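Local coordinates for endo-beta-mannanase (Opitutaceae bacterium TAV5, PDB 7BOB), which probably removes mannose units from the ends of beta-1,4-linked mannan chains, as a glycoside hydrolase of family 5, at residues R94-I108 and H147-P161. Residues are numbered along the deposited sequence; the frame is centred on the assembly and turned at random.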
ATOM      1  N   ARG A  94      -8.757  38.317  24.539  1.00 50.91           N
ATOM      2  CA  ARG A  94      -9.589  38.174  23.348  1.00 51.32           C
ATOM      3  C   ARG A  94      -9.795  36.690  23.060  1.00 52.42           C
ATOM      4  O   ARG A  94      -8.834  35.968  22.764  1.00 52.29           O
ATOM      5  CB  ARG A  94      -8.964  38.883  22.136  1.00 53.28           C
ATOM      6  CG  ARG A  94      -8.531  40.331  22.412  1.00 58.94           C
ATOM      7  CD  ARG A  94      -8.094  41.088  21.146  1.00 60.93           C
ATOM      8  NE  ARG A  94      -9.234  41.408  20.288  1.00 65.61           N
ATOM      9  CZ  ARG A  94      -9.620  42.643  19.961  1.00 67.35           C
ATOM     10  NH1 ARG A  94      -8.955  43.709  20.417  1.00 60.31           N
ATOM     11  NH2 ARG A  94     -10.686  42.804  19.172  1.00 64.53           N
ATOM     12  N   PRO A  95     -11.025  36.193  23.155  1.00 54.86           N
ATOM     13  CA  PRO A  95     -11.259  34.767  22.899  1.00 49.29           C
ATOM     14  C   PRO A  95     -11.095  34.438  21.423  1.00 49.97           C
ATOM     15  O   PRO A  95     -11.494  35.202  20.543  1.00 50.02           O
ATOM     16  CB  PRO A  95     -12.705  34.555  23.361  1.00 49.05           C
ATOM     17  CG  PRO A  95     -13.334  35.926  23.291  1.00 55.49           C
ATOM     18  CD  PRO A  95     -12.242  36.904  23.592  1.00 48.23           C
ATOM     19  N   GLN A  96     -10.503  33.284  21.146  1.00 44.72           N
ATOM     20  CA  GLN A  96     -10.453  32.773  19.780  1.00 48.90           C
ATOM     21  C   GLN A  96     -11.216  31.461  19.809  1.00 49.13           C
ATOM     22  O   GLN A  96     -10.638  30.404  20.098  1.00 46.69           O
ATOM     23  CB  GLN A  96      -9.023  32.600  19.267  1.00 45.98           C
ATOM     24  CG  GLN A  96      -8.983  32.210  17.798  1.00 46.94           C
ATOM     25  CD  GLN A  96      -7.559  32.088  17.256  1.00 52.73           C
ATOM     26  OE1 GLN A  96      -7.017  30.992  17.146  1.00 49.85           O
ATOM     27  NE2 GLN A  96      -6.946  33.225  16.937  1.00 48.82           N
ATOM     28  N   PRO A  97     -12.525  31.491  19.568  1.00 50.41           N
ATOM     29  CA  PRO A  97     -13.332  30.276  19.718  1.00 49.42           C
ATOM     30  C   PRO A  97     -13.231  29.419  18.474  1.00 48.42           C
ATOM     31  O   PRO A  97     -13.246  29.924  17.349  1.00 51.87           O
ATOM     32  CB  PRO A  97     -14.759  30.822  19.912  1.00 46.04           C
ATOM     33  CG  PRO A  97     -14.767  32.081  19.103  1.00 48.41           C
ATOM     34  CD  PRO A  97     -13.341  32.655  19.174  1.00 47.16           C
ATOM     35  N   SER A  98     -13.126  28.109  18.682  1.00 49.95           N
ATOM     36  CA  SER A  98     -12.953  27.150  17.594  1.00 48.24           C
ATOM     37  C   SER A  98     -14.206  26.296  17.520  1.00 46.41           C
ATOM     38  O   SER A  98     -14.572  25.659  18.514  1.00 50.14           O
ATOM     39  CB  SER A  98     -11.705  26.295  17.823  1.00 47.54           C
ATOM     40  OG  SER A  98     -11.437  25.434  16.728  1.00 53.02           O
ATOM     41  N   LEU A  99     -14.857  26.287  16.346  1.00 45.22           N
ATOM     42  CA  LEU A  99     -16.216  25.755  16.194  1.00 47.35           C
ATOM     43  C   LEU A  99     -16.232  24.249  15.956  1.00 51.79           C
ATOM     44  O   LEU A  99     -16.841  23.493  16.725  1.00 51.24           O
ATOM     45  CB  LEU A  99     -16.938  26.467  15.040  1.00 45.78           C
ATOM     46  CG  LEU A  99     -16.992  28.001  15.162  1.00 56.82           C
ATOM     47  CD1 LEU A  99     -18.027  28.620  14.225  1.00 58.44           C
ATOM     48  CD2 LEU A  99     -17.255  28.448  16.601  1.00 50.72           C
ATOM     49  N   PHE A 100     -15.592  23.798  14.872  1.00 49.29           N
ATOM     50  CA  PHE A 100     -15.761  22.428  14.391  1.00 48.78           C
ATOM     51  C   PHE A 100     -14.726  21.549  15.079  1.00 45.78           C
ATOM     52  O   PHE A 100     -13.629  21.300  14.582  1.00 47.08           O
ATOM     53  CB  PHE A 100     -15.677  22.384  12.870  1.00 49.75           C
ATOM     54  CG  PHE A 100     -16.947  22.836  12.194  1.00 50.49           C
ATOM     55  CD1 PHE A 100     -18.057  22.002  12.143  1.00 51.26           C
ATOM     56  CD2 PHE A 100     -17.044  24.102  11.642  1.00 50.87           C
ATOM     57  CE1 PHE A 100     -19.242  22.425  11.539  1.00 53.65           C
ATOM     58  CE2 PHE A 100     -18.222  24.533  11.029  1.00 53.00           C
ATOM     59  CZ  PHE A 100     -19.321  23.707  10.983  1.00 49.85           C
ATOM     60  N   VAL A 101     -15.088  21.113  16.280  1.00 43.37           N
ATOM     61  CA  VAL A 101     -14.231  20.325  17.157  1.00 47.93           C
ATOM     62  C   VAL A 101     -15.104  19.211  17.726  1.00 47.58           C
ATOM     63  O   VAL A 101     -15.973  19.478  18.560  1.00 48.03           O
ATOM     64  CB  VAL A 101     -13.633  21.168  18.297  1.00 49.79           C
ATOM     65  CG1 VAL A 101     -12.703  20.335  19.141  1.00 48.83           C
ATOM     66  CG2 VAL A 101     -12.898  22.404  17.757  1.00 50.30           C
ATOM     67  N   GLY A 102     -14.891  17.975  17.275  1.00 44.55           N
ATOM     68  CA  GLY A 102     -13.898  17.656  16.266  1.00 47.47           C
ATOM     69  C   GLY A 102     -12.643  16.987  16.802  1.00 46.04           C
ATOM     70  O   GLY A 102     -12.670  16.310  17.835  1.00 44.09           O
ATOM     71  N   TRP A 103     -11.546  17.196  16.080  1.00 45.33           N
ATOM     72  CA  TRP A 103     -10.252  16.611  16.415  1.00 45.61           C
ATOM     73  C   TRP A 103      -9.646  17.305  17.627  1.00 45.31           C
ATOM     74  O   TRP A 103      -9.591  18.536  17.673  1.00 48.00           O
ATOM     75  CB  TRP A 103      -9.328  16.770  15.217  1.00 48.56           C
ATOM     76  CG  TRP A 103      -7.943  16.169  15.341  1.00 51.27           C
ATOM     77  CD1 TRP A 103      -6.842  16.754  15.900  1.00 49.64           C
ATOM     78  CD2 TRP A 103      -7.513  14.898  14.840  1.00 50.12           C
ATOM     79  NE1 TRP A 103      -5.757  15.922  15.793  1.00 51.07           N
ATOM     80  CE2 TRP A 103      -6.137  14.774  15.146  1.00 53.96           C
ATOM     81  CE3 TRP A 103      -8.158  13.846  14.171  1.00 52.27           C
ATOM     82  CZ2 TRP A 103      -5.389  13.638  14.809  1.00 50.47           C
ATOM     83  CZ3 TRP A 103      -7.413  12.711  13.828  1.00 55.93           C
ATOM     84  CH2 TRP A 103      -6.038  12.623  14.146  1.00 57.82           C
ATOM     85  N   MET A 104      -9.171  16.525  18.604  1.00 43.37           N
ATOM     86  CA  MET A 104      -8.663  17.121  19.841  1.00 46.45           C
ATOM     87  C   MET A 104      -7.849  16.103  20.635  1.00 46.43           C
ATOM     88  O   MET A 104      -8.422  15.146  21.183  1.00 44.71           O
ATOM     89  CB  MET A 104      -9.828  17.656  20.682  1.00 43.59           C
ATOM     90  CG  MET A 104      -9.374  18.308  21.973  1.00 46.51           C
ATOM     91  SD  MET A 104      -8.100  19.597  21.691  1.00 45.36           S
ATOM     92  CE  MET A 104      -8.952  20.712  20.564  1.00 43.17           C
ATOM     93  N   SER A 105      -6.522  16.306  20.687  1.00 46.40           N
ATOM     94  CA  SER A 105      -5.601  15.572  21.572  1.00 41.94           C
ATOM     95  C   SER A 105      -5.639  14.053  21.380  1.00 48.16           C
ATOM     96  O   SER A 105      -5.451  13.291  22.338  1.00 44.07           O
ATOM     97  CB  SER A 105      -5.899  15.893  23.026  1.00 41.81           C
ATOM     98  OG  SER A 105      -5.854  17.272  23.196  1.00 49.83           O
ATOM     99  N   GLY A 106      -5.872  13.587  20.154  1.00 46.61           N
ATOM    100  CA  GLY A 106      -5.908  12.165  19.893  1.00 45.13           C
ATOM    101  C   GLY A 106      -7.290  11.555  19.926  1.00 53.04           C
ATOM    102  O   GLY A 106      -7.432  10.366  19.612  1.00 49.89           O
ATOM    103  N   GLY A 107      -8.319  12.323  20.300  1.00 50.72           N
ATOM    104  CA  GLY A 107      -9.691  11.881  20.199  1.00 46.01           C
ATOM    105  C   GLY A 107     -10.429  12.642  19.110  1.00 46.62           C
ATOM    106  O   GLY A 107      -9.958  13.657  18.579  1.00 49.55           O
ATOM    107  N   ILE A 108     -11.620  12.141  18.792  1.00 45.62           N
ATOM    108  CA  ILE A 108     -12.521  12.780  17.841  1.00 44.60           C
ATOM    109  C   ILE A 108     -13.904  12.800  18.467  1.00 49.29           C
ATOM    110  O   ILE A 108     -14.419  11.754  18.886  1.00 46.55           O
ATOM    111  CB  ILE A 108     -12.544  12.073  16.474  1.00 48.04           C
ATOM    112  CG1 ILE A 108     -11.117  11.958  15.900  1.00 50.26           C
ATOM    113  CG2 ILE A 108     -13.416  12.850  15.511  1.00 47.87           C
ATOM    114  CD1 ILE A 108     -11.045  11.453  14.457  1.00 46.66           C
ATOM    115  N   HIS A 147     -14.577  42.053  20.426  1.00 54.43           N
ATOM    116  CA  HIS A 147     -13.565  41.625  21.381  1.00 58.44           C
ATOM    117  C   HIS A 147     -13.005  40.246  21.057  1.00 59.73           C
ATOM    118  O   HIS A 147     -12.266  39.674  21.864  1.00 59.58           O
ATOM    119  CB  HIS A 147     -14.139  41.670  22.791  1.00 61.76           C
ATOM    120  CG  HIS A 147     -14.774  42.987  23.113  1.00 64.80           C
ATOM    121  ND1 HIS A 147     -14.073  44.179  23.078  1.00 62.41           N
ATOM    122  CD2 HIS A 147     -16.055  43.312  23.405  1.00 62.33           C
ATOM    123  CE1 HIS A 147     -14.888  45.175  23.371  1.00 66.26           C
ATOM    124  NE2 HIS A 147     -16.096  44.676  23.582  1.00 67.43           N
ATOM    125  N   LEU A 148     -13.332  39.706  19.891  1.00 55.92           N
ATOM    126  CA  LEU A 148     -12.785  38.423  19.485  1.00 58.21           C
ATOM    127  C   LEU A 148     -11.374  38.598  18.945  1.00 57.38           C
ATOM    128  O   LEU A 148     -10.926  39.705  18.642  1.00 62.32           O
ATOM    129  CB  LEU A 148     -13.669  37.780  18.420  1.00 52.88           C
ATOM    130  CG  LEU A 148     -15.089  37.505  18.892  1.00 54.85           C
ATOM    131  CD1 LEU A 148     -15.882  36.849  17.782  1.00 48.15           C
ATOM    132  CD2 LEU A 148     -15.039  36.643  20.131  1.00 52.09           C
ATOM    133  N   CYS A 149     -10.658  37.484  18.859  1.00 55.94           N
ATOM    134  CA  CYS A 149      -9.425  37.432  18.089  1.00 52.81           C
ATOM    135  C   CYS A 149      -9.663  36.517  16.903  1.00 54.07           C
ATOM    136  O   CYS A 149      -9.007  35.475  16.782  1.00 51.12           O
ATOM    137  CB  CYS A 149      -8.258  36.948  18.948  1.00 54.56           C
ATOM    138  SG  CYS A 149      -6.621  36.948  18.112  1.00 57.42           S
ATOM    139  N   GLY A 150     -10.625  36.860  16.050  1.00 53.98           N
ATOM    140  CA  GLY A 150     -11.013  35.991  14.957  1.00 54.05           C
ATOM    141  C   GLY A 150     -11.869  34.823  15.420  1.00 51.11           C
ATOM    142  O   GLY A 150     -11.939  34.484  16.598  1.00 52.79           O
ATOM    143  N   ILE A 151     -12.547  34.200  14.464  1.00 50.79           N
ATOM    144  CA  ILE A 151     -13.293  32.970  14.705  1.00 49.53           C
ATOM    145  C   ILE A 151     -12.551  31.820  14.029  1.00 51.07           C
ATOM    146  O   ILE A 151     -12.310  31.852  12.818  1.00 51.35           O
ATOM    147  CB  ILE A 151     -14.741  33.074  14.205  1.00 52.37           C
ATOM    148  CG1 ILE A 151     -15.481  34.176  14.995  1.00 47.39           C
ATOM    149  CG2 ILE A 151     -15.441  31.702  14.302  1.00 44.24           C
ATOM    150  CD1 ILE A 151     -16.777  34.623  14.357  1.00 51.78           C
ATOM    151  N   ASP A 152     -12.204  30.803  14.818  1.00 49.80           N
ATOM    152  CA  ASP A 152     -11.470  29.631  14.350  1.00 50.81           C
ATOM    153  C   ASP A 152     -12.453  28.590  13.806  1.00 51.54           C
ATOM    154  O   ASP A 152     -13.279  28.054  14.557  1.00 50.27           O
ATOM    155  CB  ASP A 152     -10.634  29.051  15.493  1.00 47.34           C
ATOM    156  CG  ASP A 152      -9.619  28.035  15.018  1.00 51.92           C
ATOM    157  OD1 ASP A 152      -9.124  28.191  13.884  1.00 53.49           O
ATOM    158  OD2 ASP A 152      -9.308  27.086  15.774  1.00 52.93           O
ATOM    159  N   LEU A 153     -12.356  28.307  12.507  1.00 51.47           N
ATOM    160  CA  LEU A 153     -13.271  27.369  11.848  1.00 49.41           C
ATOM    161  C   LEU A 153     -13.331  26.024  12.569  1.00 50.48           C
ATOM    162  O   LEU A 153     -14.411  25.458  12.777  1.00 49.15           O
ATOM    163  CB  LEU A 153     -12.835  27.175  10.398  1.00 46.92           C
ATOM    164  CG  LEU A 153     -13.804  26.448   9.473  1.00 52.04           C
ATOM    165  CD1 LEU A 153     -15.214  27.034   9.649  1.00 52.48           C
ATOM    166  CD2 LEU A 153     -13.328  26.581   8.046  1.00 46.13           C
ATOM    167  N   GLY A 154     -12.180  25.487  12.940  1.00 49.52           N
ATOM    168  CA  GLY A 154     -12.153  24.255  13.706  1.00 50.85           C
ATOM    169  C   GLY A 154     -10.714  23.892  13.977  1.00 51.69           C
ATOM    170  O   GLY A 154      -9.788  24.533  13.481  1.00 54.44           O
ATOM    171  N   ASN A 155     -10.529  22.855  14.780  1.00 48.55           N
ATOM    172  CA  ASN A 155      -9.196  22.427  15.157  1.00 45.47           C
ATOM    173  C   ASN A 155      -8.696  21.325  14.219  1.00 47.67           C
ATOM    174  O   ASN A 155      -9.224  20.204  14.226  1.00 45.81           O
ATOM    175  CB  ASN A 155      -9.143  21.935  16.591  1.00 43.95           C
ATOM    176  CG  ASN A 155      -7.723  21.650  16.990  1.00 46.98           C
ATOM    177  OD1 ASN A 155      -6.840  22.414  16.619  1.00 46.46           O
ATOM    178  ND2 ASN A 155      -7.478  20.530  17.660  1.00 45.99           N
ATOM    179  N   GLU A 156      -7.674  21.649  13.429  1.00 45.67           N
ATOM    180  CA  GLU A 156      -6.912  20.667  12.656  1.00 47.32           C
ATOM    181  C   GLU A 156      -7.843  19.823  11.797  1.00 45.85           C
ATOM    182  O   GLU A 156      -7.803  18.589  11.809  1.00 48.87           O
ATOM    183  CB  GLU A 156      -6.057  19.798  13.580  1.00 46.73           C
ATOM    184  CG  GLU A 156      -5.101  20.638  14.442  1.00 46.61           C
ATOM    185  CD  GLU A 156      -3.906  19.867  14.968  1.00 50.79           C
ATOM    186  OE1 GLU A 156      -4.024  18.632  15.187  1.00 54.23           O
ATOM    187  OE2 GLU A 156      -2.842  20.509  15.170  1.00 54.17           O
ATOM    188  N   LEU A 157      -8.718  20.516  11.062  1.00 43.66           N
ATOM    189  CA  LEU A 157      -9.690  19.823  10.233  1.00 46.20           C
ATOM    190  C   LEU A 157      -8.997  18.990   9.170  1.00 51.50           C
ATOM    191  O   LEU A 157      -9.591  18.042   8.648  1.00 47.89           O
ATOM    192  CB  LEU A 157     -10.653  20.826   9.597  1.00 46.47           C
ATOM    193  CG  LEU A 157     -11.628  21.516  10.578  1.00 47.67           C
ATOM    194  CD1 LEU A 157     -12.114  22.863  10.024  1.00 45.05           C
ATOM    195  CD2 LEU A 157     -12.799  20.603  10.927  1.00 45.32           C
ATOM    196  N   ASP A 158      -7.741  19.310   8.865  1.00 47.35           N
ATOM    197  CA  ASP A 158      -6.975  18.573   7.879  1.00 48.39           C
ATOM    198  C   ASP A 158      -6.379  17.281   8.429  1.00 47.36           C
ATOM    199  O   ASP A 158      -5.806  16.512   7.657  1.00 53.24           O
ATOM    200  CB  ASP A 158      -5.866  19.471   7.355  1.00 47.33           C
ATOM    201  CG  ASP A 158      -4.914  19.885   8.451  1.00 47.54           C
ATOM    202  OD1 ASP A 158      -5.329  20.558   9.386  1.00 51.21           O
ATOM    203  OD2 ASP A 158      -3.744  19.510   8.410  1.00 55.37           O
ATOM    204  N   ALA A 159      -6.442  17.058   9.737  1.00 49.34           N
ATOM    205  CA  ALA A 159      -5.986  15.818  10.345  1.00 48.24           C
ATOM    206  C   ALA A 159      -7.066  14.745  10.358  1.00 52.51           C
ATOM    207  O   ALA A 159      -6.773  13.597  10.703  1.00 52.04           O
ATOM    208  CB  ALA A 159      -5.527  16.079  11.784  1.00 45.98           C
ATOM    209  N   LEU A 160      -8.299  15.114  10.015  1.00 49.42           N
ATOM    210  CA  LEU A 160      -9.434  14.219  10.127  1.00 49.88           C
ATOM    211  C   LEU A 160      -9.355  13.113   9.074  1.00 50.18           C
ATOM    212  O   LEU A 160      -9.023  13.380   7.912  1.00 46.06           O
ATOM    213  CB  LEU A 160     -10.732  14.996   9.944  1.00 44.84           C
ATOM    214  CG  LEU A 160     -11.162  15.877  11.116  1.00 45.57           C
ATOM    215  CD1 LEU A 160     -12.256  16.835  10.670  1.00 43.58           C
ATOM    216  CD2 LEU A 160     -11.597  15.023  12.308  1.00 46.42           C
ATOM    217  N   PRO A 161      -9.685  11.874   9.439  1.00 45.02           N
ATOM    218  CA  PRO A 161      -9.786  10.821   8.409  1.00 51.11           C
ATOM    219  C   PRO A 161     -10.711  11.224   7.280  1.00 50.58           C
ATOM    220  O   PRO A 161     -10.533  10.765   6.147  1.00 47.65           O
ATOM    221  CB  PRO A 161     -10.349   9.602   9.164  1.00 46.00           C
ATOM    222  CG  PRO A 161     -10.480   9.993  10.592  1.00 52.18           C
ATOM    223  CD  PRO A 161     -10.291  11.490  10.723  1.00 46.78           C
TER
HETATM  224  O   HOH W   1     -11.794  19.176  14.063  1.00 43.74           O
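Ser98 and Asp152 pair at the heart of two parallel strands, 94-99 and 151-154. Asp152 N donates to Pro97 O, and Leu99 N returns a bond to Asp152 O. Proline is tolerated at 97 because the pairing uses its carbonyl; its ring CD rests beside Gly150 O, where an N-H would have pointed. On the face that carries both Ser98 and Asp152, the small Ser98 hydroxyl, turned anti to its own backbone N (chi1 -175°), gives its proton to Asp152 OD2 at 2.9 Å, arriving from above the carboxylate plane; Arg58 makes a salt bridge to that same oxygen. Gln96, fully extended, sends NE2 to Cys149 O (3.1 Å), while its OE1 is held by Gln280.

Beyond the corner at Phe100, Asn155 ND2 reaches Trp103 O at 2.9 Å, and one water joins Phe100 O, Trp103 N and Asn155 O. Asn155 and Glu156 match the Asn-Glu pair of family 5, so Glu156, whose OE2 is bonded to His240, is probably the acid/base. Ala159 CB packs closely over the six-membered ring of the partly exposed Trp103, 3.8 Å from its centroid, in a CH-pi contact. The contact loosens where Ile108 CD1 merely meets CD of the exposed Pro161 tip to tip (3.8 Å); His147 lies exposed at the opposite end. A serine in place of Trp103 would probably leave Ala159 without its aromatic cover and open a gap beside Leu160.

These are neighbouring strands of the beta/alpha barrel expected of family 5. Strand 56-62 flanks 94-101 on its other edge, helix 124-141 covers Pro97, Leu99 and Ile151, and helix 168-183 packs on Leu99, Phe100 and Leu153.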